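Local atomic coordinates of amino acid adenylation domain-containing protein (Bacillus stratosphericus LAMA 585, PDB entry 6ULY), a protein that probably activates a keto acid as its acyl adenylate for a nonribosomal peptide synthetase module that builds depsipeptides. Residues F75-A80 against R243-D248; V214-M219 against D258-Y263; A251-W256 against F275-D280. All blocks are in the same frame, centred on the assembly; numbering follows the deposited sequence.

Interaction 1 (F75-A80 against R243-D248); sequences FSSNHA and RARTDD. With SO4 (sulfate ion), chain D.
S76 and R245 meet where two mixed sheets of the adenylate-forming (ANL) fold come close: 75-80 leads from strand 70-74 into helix 78-91, and 243-248 leads from strand 240-243 into helix 246-251. The carbonyl O of S76 lies 3.1 Å above one face of the R245 guanidinium, displaced toward its rim. This contact is not a hydrogen bond, because the N-H groups run within the plane and the oxygen sits above it. S77 follows as N-cap of helix 78-91, and its CA rests over the same face. With chi1 at 159°, its OG is anti to the backbone N. S77 OG accepts from A80 N at 3.0 Å, almost straight on, a role suited to a short hydroxyl side chain. A sulfate, probably from the crystallisation liquor, lies by this helix start, where the N-H groups of N78 and H79 bind it. R245 grips the ion from across the contact, NE giving to O2 and NH2 to O1, each at 3.0 Å, so that a long cationic side chain bridges to the helix start through the anion. N78, buried in the first turn, joins the two segments directly, and an amide suits the place because it both gives and accepts. Its plane stands 83° from the R243 guanidinium, and OD1 takes a weak bond from R243 NH2, whose stronger partner is the carbonyl O of M219. On the other branch, N78 ND2 gives a weak, bent bond to A244 O, 3.0 Å long at 138°.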
loop_
_atom_site.group_PDB
_atom_site.type_symbol
_atom_site.label_atom_id
_atom_site.label_comp_id
_atom_site.label_asym_id
_atom_site.label_seq_id
_atom_site.Cartn_x
_atom_site.Cartn_y
_atom_site.Cartn_z
ATOM N N PHE A 75 17.060 9.708 -17.370
ATOM C CA PHE A 75 18.222 10.545 -17.618
ATOM C C PHE A 75 19.216 10.460 -16.472
ATOM O O PHE A 75 18.833 10.326 -15.306
ATOM C CB PHE A 75 17.818 12.012 -17.823
ATOM C CG PHE A 75 17.139 12.267 -19.131
ATOM C CD1 PHE A 75 17.871 12.336 -20.304
ATOM C CD2 PHE A 75 15.767 12.428 -19.191
ATOM C CE1 PHE A 75 17.247 12.563 -21.512
ATOM C CE2 PHE A 75 15.135 12.655 -20.397
ATOM C CZ PHE A 75 15.874 12.725 -21.559
ATOM N N SER A 76 20.500 10.525 -16.832
ATOM C CA SER A 76 21.572 10.822 -15.898
ATOM C C SER A 76 22.141 12.220 -16.089
ATOM O O SER A 76 22.775 12.743 -15.168
ATOM C CB SER A 76 22.708 9.800 -16.047
ATOM O OG SER A 76 23.246 9.826 -17.359
ATOM N N SER A 77 21.915 12.837 -17.246
ATOM C CA SER A 77 22.457 14.152 -17.558
ATOM C C SER A 77 21.391 15.217 -17.333
ATOM O O SER A 77 20.307 15.147 -17.921
ATOM C CB SER A 77 22.953 14.206 -19.002
ATOM O OG SER A 77 23.017 15.549 -19.449
ATOM N N ASN A 78 21.715 16.210 -16.501
ATOM C CA ASN A 78 20.829 17.357 -16.332
ATOM C C ASN A 78 20.623 18.091 -17.650
ATOM O O ASN A 78 19.499 18.488 -17.979
ATOM C CB ASN A 78 21.399 18.309 -15.280
ATOM C CG ASN A 78 21.299 17.752 -13.877
ATOM O OD1 ASN A 78 20.330 17.071 -13.534
ATOM N ND2 ASN A 78 22.301 18.037 -13.055
ATOM N N HIS A 79 21.700 18.286 -18.417
ATOM C CA HIS A 79 21.595 19.001 -19.684
ATOM C C HIS A 79 20.587 18.331 -20.610
ATOM O O HIS A 79 19.696 18.989 -21.163
ATOM C CB HIS A 79 22.969 19.079 -20.351
ATOM C CG HIS A 79 22.941 19.662 -21.728
ATOM N ND1 HIS A 79 23.074 21.014 -21.969
ATOM C CD2 HIS A 79 22.795 19.078 -22.942
ATOM C CE1 HIS A 79 23.016 21.236 -23.270
ATOM N NE2 HIS A 79 22.845 20.078 -23.883
ATOM N N ALA A 80 20.715 17.017 -20.795
ATOM C CA ALA A 80 19.801 16.315 -21.686
ATOM C C ALA A 80 18.373 16.322 -21.144
ATOM O O ALA A 80 17.414 16.415 -21.919
ATOM C CB ALA A 80 20.287 14.883 -21.907
ATOM N N ARG A 243 23.050 23.826 -12.281
ATOM C CA ARG A 243 22.650 22.450 -12.034
ATOM C C ARG A 243 23.886 21.594 -11.799
ATOM O O ARG A 243 24.847 21.655 -12.575
ATOM C CB ARG A 243 21.840 21.902 -13.212
ATOM C CG ARG A 243 20.384 22.375 -13.257
ATOM C CD ARG A 243 19.561 21.845 -12.082
ATOM N NE ARG A 243 19.848 20.445 -11.782
ATOM C CZ ARG A 243 19.225 19.728 -10.850
ATOM N NH1 ARG A 243 18.257 20.267 -10.116
ATOM N NH2 ARG A 243 19.574 18.464 -10.655
ATOM N N ALA A 244 23.863 20.816 -10.721
ATOM C CA ALA A 244 24.886 19.825 -10.434
ATOM C C ALA A 244 24.253 18.441 -10.380
ATOM O O ALA A 244 23.044 18.294 -10.175
ATOM C CB ALA A 244 25.604 20.128 -9.112
ATOM N N ARG A 245 25.083 17.422 -10.578
ATOM C CA ARG A 245 24.611 16.049 -10.503
ATOM C C ARG A 245 24.466 15.625 -9.049
ATOM O O ARG A 245 25.329 15.910 -8.212
ATOM C CB ARG A 245 25.561 15.104 -11.235
ATOM C CG ARG A 245 25.612 15.336 -12.736
ATOM C CD ARG A 245 25.759 14.024 -13.497
ATOM N NE ARG A 245 25.885 14.235 -14.938
ATOM C CZ ARG A 245 25.961 13.259 -15.838
ATOM N NH1 ARG A 245 25.923 11.990 -15.454
ATOM N NH2 ARG A 245 26.077 13.551 -17.128
ATOM N N THR A 246 23.352 14.953 -8.753
ATOM C CA THR A 246 23.108 14.478 -7.396
ATOM C C THR A 246 24.227 13.559 -6.927
ATOM O O THR A 246 24.679 13.650 -5.780
ATOM C CB THR A 246 21.767 13.749 -7.336
ATOM O OG1 THR A 246 20.762 14.541 -7.980
ATOM C CG2 THR A 246 21.363 13.480 -5.887
ATOM N N ASP A 247 24.687 12.665 -7.803
ATOM C CA ASP A 247 25.753 11.742 -7.431
ATOM C C ASP A 247 26.977 12.490 -6.920
ATOM O O ASP A 247 27.613 12.064 -5.949
ATOM C CB ASP A 247 26.125 10.869 -8.630
ATOM C CG ASP A 247 24.919 10.200 -9.259
ATOM O OD1 ASP A 247 24.002 10.923 -9.708
ATOM O OD2 ASP A 247 24.887 8.953 -9.307
ATOM N N ASP A 248 27.317 13.617 -7.556
ATOM C CA ASP A 248 28.520 14.344 -7.168
ATOM C C ASP A 248 28.408 14.907 -5.758
ATOM O O ASP A 248 29.423 15.034 -5.062
ATOM C CB ASP A 248 28.812 15.472 -8.161
ATOM C CG ASP A 248 29.038 14.964 -9.574
ATOM O OD1 ASP A 248 28.743 15.712 -10.532
ATOM O OD2 ASP A 248 29.491 13.812 -9.730
HETATM S S SO4 D . 25.136 17.233 -17.188
HETATM O O1 SO4 D . 25.078 16.194 -18.186
HETATM O O2 SO4 D . 24.629 16.760 -15.926
HETATM O O3 SO4 D . 24.339 18.345 -17.624
HETATM O O4 SO4 D . 26.478 17.677 -17.004
#

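Interaction 2 (V214-M219 against D258-Y263)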
loop_
_atom_site.group_PDB
_atom_site.type_symbol
_atom_site.label_atom_id
_atom_site.label_comp_id
_atom_site.label_asym_id
_atom_site.label_seq_id
_atom_site.Cartn_x
_atom_site.Cartn_y
_atom_site.Cartn_z
ATOM N N VAL A 214 20.747 33.864 -8.093
ATOM C CA VAL A 214 21.638 32.849 -8.647
ATOM C C VAL A 214 21.306 31.532 -7.953
ATOM O O VAL A 214 21.474 31.408 -6.733
ATOM C CB VAL A 214 23.119 33.219 -8.466
ATOM C CG1 VAL A 214 24.007 32.134 -9.055
ATOM C CG2 VAL A 214 23.419 34.576 -9.118
ATOM N N SER A 215 20.828 30.560 -8.722
ATOM C CA SER A 215 20.282 29.331 -8.165
ATOM C C SER A 215 21.259 28.175 -8.323
ATOM O O SER A 215 21.860 27.990 -9.386
ATOM C CB SER A 215 18.955 28.974 -8.838
ATOM O OG SER A 215 18.364 27.852 -8.208
ATOM N N LEU A 216 21.402 27.393 -7.255
ATOM C CA LEU A 216 22.202 26.174 -7.263
ATOM C C LEU A 216 21.338 25.015 -6.788
ATOM O O LEU A 216 20.765 25.074 -5.694
ATOM C CB LEU A 216 23.437 26.318 -6.367
ATOM C CG LEU A 216 24.274 25.049 -6.199
ATOM C CD1 LEU A 216 24.837 24.568 -7.527
ATOM C CD2 LEU A 216 25.381 25.299 -5.199
ATOM N N ASP A 217 21.254 23.962 -7.600
ATOM C CA ASP A 217 20.465 22.783 -7.256
ATOM C C ASP A 217 21.197 21.537 -7.731
ATOM O O ASP A 217 21.493 21.404 -8.923
ATOM C CB ASP A 217 19.068 22.844 -7.883
ATOM C CG ASP A 217 18.099 21.861 -7.248
ATOM O OD1 ASP A 217 16.878 21.983 -7.490
ATOM O OD2 ASP A 217 18.555 20.982 -6.484
ATOM N N TRP A 218 21.479 20.628 -6.800
ATOM C CA TRP A 218 21.969 19.297 -7.127
ATOM C C TRP A 218 20.929 18.209 -6.899
ATOM O O TRP A 218 21.176 17.050 -7.257
ATOM C CB TRP A 218 23.231 18.974 -6.309
ATOM C CG TRP A 218 23.071 19.168 -4.832
ATOM C CD1 TRP A 218 23.482 20.241 -4.097
ATOM C CD2 TRP A 218 22.459 18.258 -3.908
ATOM N NE1 TRP A 218 23.165 20.056 -2.772
ATOM C CE2 TRP A 218 22.540 18.845 -2.630
ATOM C CE3 TRP A 218 21.854 17.006 -4.038
ATOM C CZ2 TRP A 218 22.027 18.229 -1.495
ATOM C CZ3 TRP A 218 21.351 16.393 -2.911
ATOM C CH2 TRP A 218 21.441 17.002 -1.653
ATOM N N MET A 219 19.778 18.544 -6.324
ATOM C CA MET A 219 18.740 17.552 -6.116
ATOM C C MET A 219 18.177 17.086 -7.460
ATOM O O MET A 219 18.182 17.837 -8.439
ATOM C CB MET A 219 17.627 18.127 -5.246
ATOM C CG MET A 219 17.958 18.123 -3.763
ATOM S SD MET A 219 18.005 16.451 -3.086
ATOM C CE MET A 219 16.263 16.010 -3.140
ATOM N N ASP A 258 31.692 24.327 -2.170
ATOM C CA ASP A 258 32.463 24.799 -3.319
ATOM C C ASP A 258 31.560 25.450 -4.352
ATOM O O ASP A 258 31.894 26.496 -4.925
ATOM C CB ASP A 258 33.211 23.639 -3.977
ATOM C CG ASP A 258 34.151 22.934 -3.037
ATOM O OD1 ASP A 258 34.372 23.433 -1.914
ATOM O OD2 ASP A 258 34.664 21.870 -3.433
ATOM N N TRP A 259 30.418 24.817 -4.624
ATOM C CA TRP A 259 29.529 25.286 -5.676
ATOM C C TRP A 259 28.886 26.613 -5.294
ATOM O O TRP A 259 28.877 27.561 -6.087
ATOM C CB TRP A 259 28.468 24.223 -5.960
ATOM C CG TRP A 259 29.011 22.958 -6.583
ATOM C CD1 TRP A 259 30.156 22.829 -7.317
ATOM C CD2 TRP A 259 28.426 21.647 -6.521
ATOM N NE1 TRP A 259 30.315 21.525 -7.723
ATOM C CE2 TRP A 259 29.272 20.778 -7.243
ATOM C CE3 TRP A 259 27.271 21.123 -5.927
ATOM C CZ2 TRP A 259 28.999 19.420 -7.390
ATOM C CZ3 TRP A 259 27.003 19.767 -6.072
ATOM C CH2 TRP A 259 27.865 18.934 -6.798
ATOM N N MET A 260 28.345 26.704 -4.077
ATOM C CA MET A 260 27.782 27.970 -3.625
ATOM C C MET A 260 28.804 29.090 -3.738
ATOM O O MET A 260 28.462 30.225 -4.086
ATOM C CB MET A 260 27.297 27.848 -2.184
ATOM C CG MET A 260 25.994 27.090 -2.035
ATOM S SD MET A 260 25.737 26.514 -0.350
ATOM C CE MET A 260 25.571 28.055 0.543
ATOM N N ASP A 261 30.067 28.785 -3.450
ATOM C CA ASP A 261 31.119 29.792 -3.478
ATOM C C ASP A 261 31.525 30.122 -4.908
ATOM O O ASP A 261 31.611 31.295 -5.283
ATOM C CB ASP A 261 32.317 29.289 -2.671
ATOM C CG ASP A 261 33.568 30.111 -2.901
ATOM O OD1 ASP A 261 33.853 31.004 -2.074
ATOM O OD2 ASP A 261 34.260 29.858 -3.908
ATOM N N ARG A 262 31.739 29.090 -5.725
ATOM C CA ARG A 262 32.269 29.275 -7.071
ATOM C C ARG A 262 31.304 30.037 -7.969
ATOM O O ARG A 262 31.743 30.752 -8.875
ATOM C CB ARG A 262 32.603 27.899 -7.647
ATOM C CG ARG A 262 32.843 27.784 -9.142
ATOM C CD ARG A 262 33.122 26.307 -9.437
ATOM N NE ARG A 262 33.128 25.946 -10.851
ATOM C CZ ARG A 262 33.010 24.696 -11.296
ATOM N NH1 ARG A 262 32.864 23.690 -10.437
ATOM N NH2 ARG A 262 33.028 24.446 -12.598
ATOM N N TYR A 263 29.997 29.910 -7.738
ATOM C CA TYR A 263 29.004 30.605 -8.546
ATOM C C TYR A 263 28.295 31.712 -7.779
ATOM O O TYR A 263 27.374 32.333 -8.318
ATOM C CB TYR A 263 27.990 29.606 -9.097
ATOM C CG TYR A 263 28.598 28.629 -10.075
ATOM C CD1 TYR A 263 28.756 28.964 -11.414
ATOM C CD2 TYR A 263 29.025 27.376 -9.658
ATOM C CE1 TYR A 263 29.313 28.075 -12.314
ATOM C CE2 TYR A 263 29.587 26.476 -10.551
ATOM C CZ TYR A 263 29.731 26.831 -11.877
ATOM O OH TYR A 263 30.289 25.934 -12.764
#
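A beta-alpha-beta crossover lays helix 255-262 over strand 214-217, bringing W259 and M260 onto L216. The chain runs from strand 240-243 through helices 246-251 and 255-262 to strand 267-270, and these two parallel strands flank 214-217 in the large mixed sheet. L216 carries most of the contact. Its CG is anti to the backbone N (chi1 174°), and from there the CD2 branch reaches W259 CB at 3.4 Å and M260 CG at 3.7 Å. A branched aliphatic side chain fits here, since it can fill the angle between two consecutive helical residues with carbon alone. The L216 and W259 side chains cross at about a right angle, and the six-membered ring of W259 extends to W218. There W259 CZ3 lies 3.9 Å from W218 CB. W218 comes just past the strand, within an Asx turn in which D217 OD2 accepts from M219 N at 2.7 Å, and its own ring stacks on F249. Y263 sends its hydroxyl to E41. At the start of the strand the beta-branched V214 places CG1 anti to its backbone N (chi1 180°), and CG1 approaches Y263 O to 3.5 Å.

Interaction 3 (A251-W256 against F275-D280). With SO4 (sulfate ion), chain N; SO4 (sulfate ion), chain O.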
loop_
_atom_site.group_PDB
_atom_site.type_symbol
_atom_site.label_atom_id
_atom_site.label_comp_id
_atom_site.label_asym_id
_atom_site.label_seq_id
_atom_site.Cartn_x
_atom_site.Cartn_y
_atom_site.Cartn_z
ATOM N N ALA A 251 28.602 11.928 -3.118
ATOM C CA ALA A 251 29.976 11.432 -3.114
ATOM C C ALA A 251 30.890 12.344 -2.302
ATOM O O ALA A 251 31.717 11.863 -1.521
ATOM C CB ALA A 251 30.488 11.295 -4.548
ATOM N N GLN A 252 30.754 13.659 -2.469
ATOM C CA GLN A 252 31.568 14.638 -1.745
ATOM C C GLN A 252 30.668 15.791 -1.324
ATOM O O GLN A 252 30.588 16.822 -2.003
ATOM C CB GLN A 252 32.731 15.142 -2.608
ATOM C CG GLN A 252 33.563 14.048 -3.269
ATOM C CD GLN A 252 34.460 13.314 -2.290
ATOM O OE1 GLN A 252 34.874 13.871 -1.271
ATOM N NE2 GLN A 252 34.765 12.055 -2.595
ATOM N N PRO A 253 29.967 15.649 -0.197
ATOM C CA PRO A 253 29.016 16.698 0.209
ATOM C C PRO A 253 29.610 18.098 0.256
ATOM O O PRO A 253 28.896 19.072 -0.019
ATOM C CB PRO A 253 28.565 16.232 1.600
ATOM C CG PRO A 253 28.726 14.746 1.566
ATOM C CD PRO A 253 29.940 14.490 0.715
ATOM N N LEU A 254 30.893 18.237 0.594
ATOM C CA LEU A 254 31.489 19.567 0.664
ATOM C C LEU A 254 31.496 20.273 -0.683
ATOM O O LEU A 254 31.706 21.491 -0.723
ATOM C CB LEU A 254 32.913 19.483 1.211
ATOM C CG LEU A 254 33.032 19.189 2.709
ATOM C CD1 LEU A 254 34.496 19.161 3.121
ATOM C CD2 LEU A 254 32.256 20.202 3.547
ATOM N N ARG A 255 31.268 19.551 -1.781
ATOM C CA ARG A 255 31.104 20.208 -3.070
ATOM C C ARG A 255 29.974 21.226 -3.043
ATOM O O ARG A 255 30.030 22.231 -3.760
ATOM C CB ARG A 255 30.846 19.170 -4.155
ATOM C CG ARG A 255 32.096 18.467 -4.594
ATOM C CD ARG A 255 31.807 17.295 -5.497
ATOM N NE ARG A 255 33.051 16.647 -5.882
ATOM C CZ ARG A 255 33.140 15.437 -6.418
ATOM N NH1 ARG A 255 32.049 14.715 -6.633
ATOM N NH2 ARG A 255 34.333 14.948 -6.732
ATOM N N TRP A 256 28.932 20.977 -2.248
ATOM C CA TRP A 256 27.888 21.978 -2.070
ATOM C C TRP A 256 28.504 23.323 -1.710
ATOM O O TRP A 256 28.179 24.354 -2.310
ATOM C CB TRP A 256 26.910 21.522 -0.983
ATOM C CG TRP A 256 25.539 22.131 -1.055
ATOM C CD1 TRP A 256 25.023 22.903 -2.060
ATOM C CD2 TRP A 256 24.499 22.008 -0.074
ATOM N NE1 TRP A 256 23.733 23.269 -1.760
ATOM C CE2 TRP A 256 23.387 22.732 -0.547
ATOM C CE3 TRP A 256 24.406 21.359 1.163
ATOM C CZ2 TRP A 256 22.196 22.822 0.170
ATOM C CZ3 TRP A 256 23.222 21.452 1.874
ATOM C CH2 TRP A 256 22.132 22.177 1.374
ATOM N N PHE A 275 21.919 18.727 4.998
ATOM C CA PHE A 275 22.464 19.600 6.030
ATOM C C PHE A 275 23.204 18.788 7.083
ATOM O O PHE A 275 24.280 19.188 7.547
ATOM C CB PHE A 275 21.349 20.421 6.674
ATOM C CG PHE A 275 20.672 21.375 5.727
ATOM C CD1 PHE A 275 19.697 20.927 4.848
ATOM C CD2 PHE A 275 21.004 22.721 5.720
ATOM C CE1 PHE A 275 19.075 21.799 3.977
ATOM C CE2 PHE A 275 20.381 23.599 4.850
ATOM C CZ PHE A 275 19.414 23.138 3.980
ATOM N N ALA A 276 22.648 17.639 7.464
ATOM C CA ALA A 276 23.325 16.784 8.433
ATOM C C ALA A 276 24.608 16.205 7.854
ATOM O O ALA A 276 25.604 16.053 8.571
ATOM C CB ALA A 276 22.389 15.669 8.887
ATOM N N MET A 277 24.606 15.871 6.561
ATOM C CA MET A 277 25.820 15.358 5.935
ATOM C C MET A 277 26.941 16.388 6.001
ATOM O O MET A 277 28.086 16.051 6.320
ATOM C CB MET A 277 25.543 14.962 4.482
ATOM C CG MET A 277 24.727 13.693 4.321
ATOM S SD MET A 277 24.433 13.249 2.592
ATOM C CE MET A 277 26.022 12.574 2.131
ATOM N N ILE A 278 26.628 17.654 5.710
ATOM C CA ILE A 278 27.635 18.709 5.794
ATOM C C ILE A 278 28.148 18.842 7.222
ATOM O O ILE A 278 29.352 19.011 7.453
ATOM C CB ILE A 278 27.060 20.038 5.270
ATOM C CG1 ILE A 278 26.729 19.932 3.778
ATOM C CG2 ILE A 278 28.038 21.182 5.510
ATOM C CD1 ILE A 278 27.943 19.973 2.870
ATOM N N ASN A 279 27.247 18.761 8.205
ATOM C CA ASN A 279 27.667 18.864 9.599
ATOM C C ASN A 279 28.649 17.761 9.977
ATOM O O ASN A 279 29.458 17.941 10.894
ATOM C CB ASN A 279 26.451 18.821 10.524
ATOM C CG ASN A 279 25.579 20.053 10.391
ATOM O OD1 ASN A 279 26.012 21.078 9.867
ATOM N ND2 ASN A 279 24.346 19.963 10.873
ATOM N N ASP A 280 28.596 16.617 9.292
ATOM C CA ASP A 280 29.534 15.538 9.579
ATOM C C ASP A 280 30.962 15.882 9.182
ATOM O O ASP A 280 31.877 15.125 9.519
ATOM C CB ASP A 280 29.112 14.254 8.859
ATOM C CG ASP A 280 27.817 13.671 9.399
ATOM O OD1 ASP A 280 27.486 13.915 10.581
ATOM O OD2 ASP A 280 27.133 12.957 8.635
HETATM S S SO4 N . 33.732 11.449 -7.466
HETATM O O1 SO4 N . 32.481 12.083 -7.162
HETATM O O2 SO4 N . 33.489 10.102 -7.906
HETATM O O3 SO4 N . 34.397 12.180 -8.509
HETATM O O4 SO4 N . 34.559 11.428 -6.291
HETATM S S SO4 O . 36.601 17.260 -8.828
HETATM O O1 SO4 O . 35.324 17.889 -8.650
HETATM O O2 SO4 O . 36.967 16.572 -7.623
HETATM O O3 SO4 O . 36.527 16.322 -9.913
HETATM O O4 SO4 O . 37.587 18.258 -9.126
#
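W256 points an edge of its six-membered ring at the face of F275 in a T-shaped pair, with centroids 5.3 Å apart and planes at 77°. The leading atom is CH2, 3.9 Å from F275 CZ and displaced toward the rim of the phenyl ring. Another edge atom of the indole, CE3, rests 3.8 Å from I278 CG1; a broad indole suits the place, since its six-membered ring meets both phenyl face and isoleucine with carbon. I278 CD1 reaches on to the carbonyl O of P253 in van der Waals contact, while that oxygen's hydrogen bond is with W256 N. P253 CG meets M277 CE at 3.5 Å, the methyl being turned there by a bend at chi3 (76°), which a flexible thioether permits readily. The contact joins two consecutive helices, 255-262 and 272-279, that precede and follow strand 267-270 of the large mixed sheet. A type I turn from Q252 to R255 sets P253 at its second position, which suits proline, whose ring restricts phi to about this value (-53°). Further out, W256 NE1 bonds to T268 OG1 on that strand, and F275 makes a second edge-to-face pair with F313 of helix 307-317. R255 extends away, its NH1 giving to O1 of the chain N sulfate, probably from the crystallisation liquor, at 2.7 Å and also to D248 O.

From the N terminus, 75-80 comes first and waits until 243-248 to close interaction 1, a long loop that ties helix 78-91, which follows strand 70-74 of one mixed sheet, to the end of strand 240-243 in the other. Within that loop 214-219 opens interaction 2, which closes only at 258-263, so the two cross. Interaction 3 opens at 251-256, inside the loop of interaction 2, and closes beyond it at 275-280, so these also cross, whereas interactions 1 and 3 follow in series. Helix 255-262 serves both 2 and 3. Direct touches join neighbours: T246 OG1 to W218 O, A244 CB against W259 CZ3, and L216 CD2 against W256 CD1.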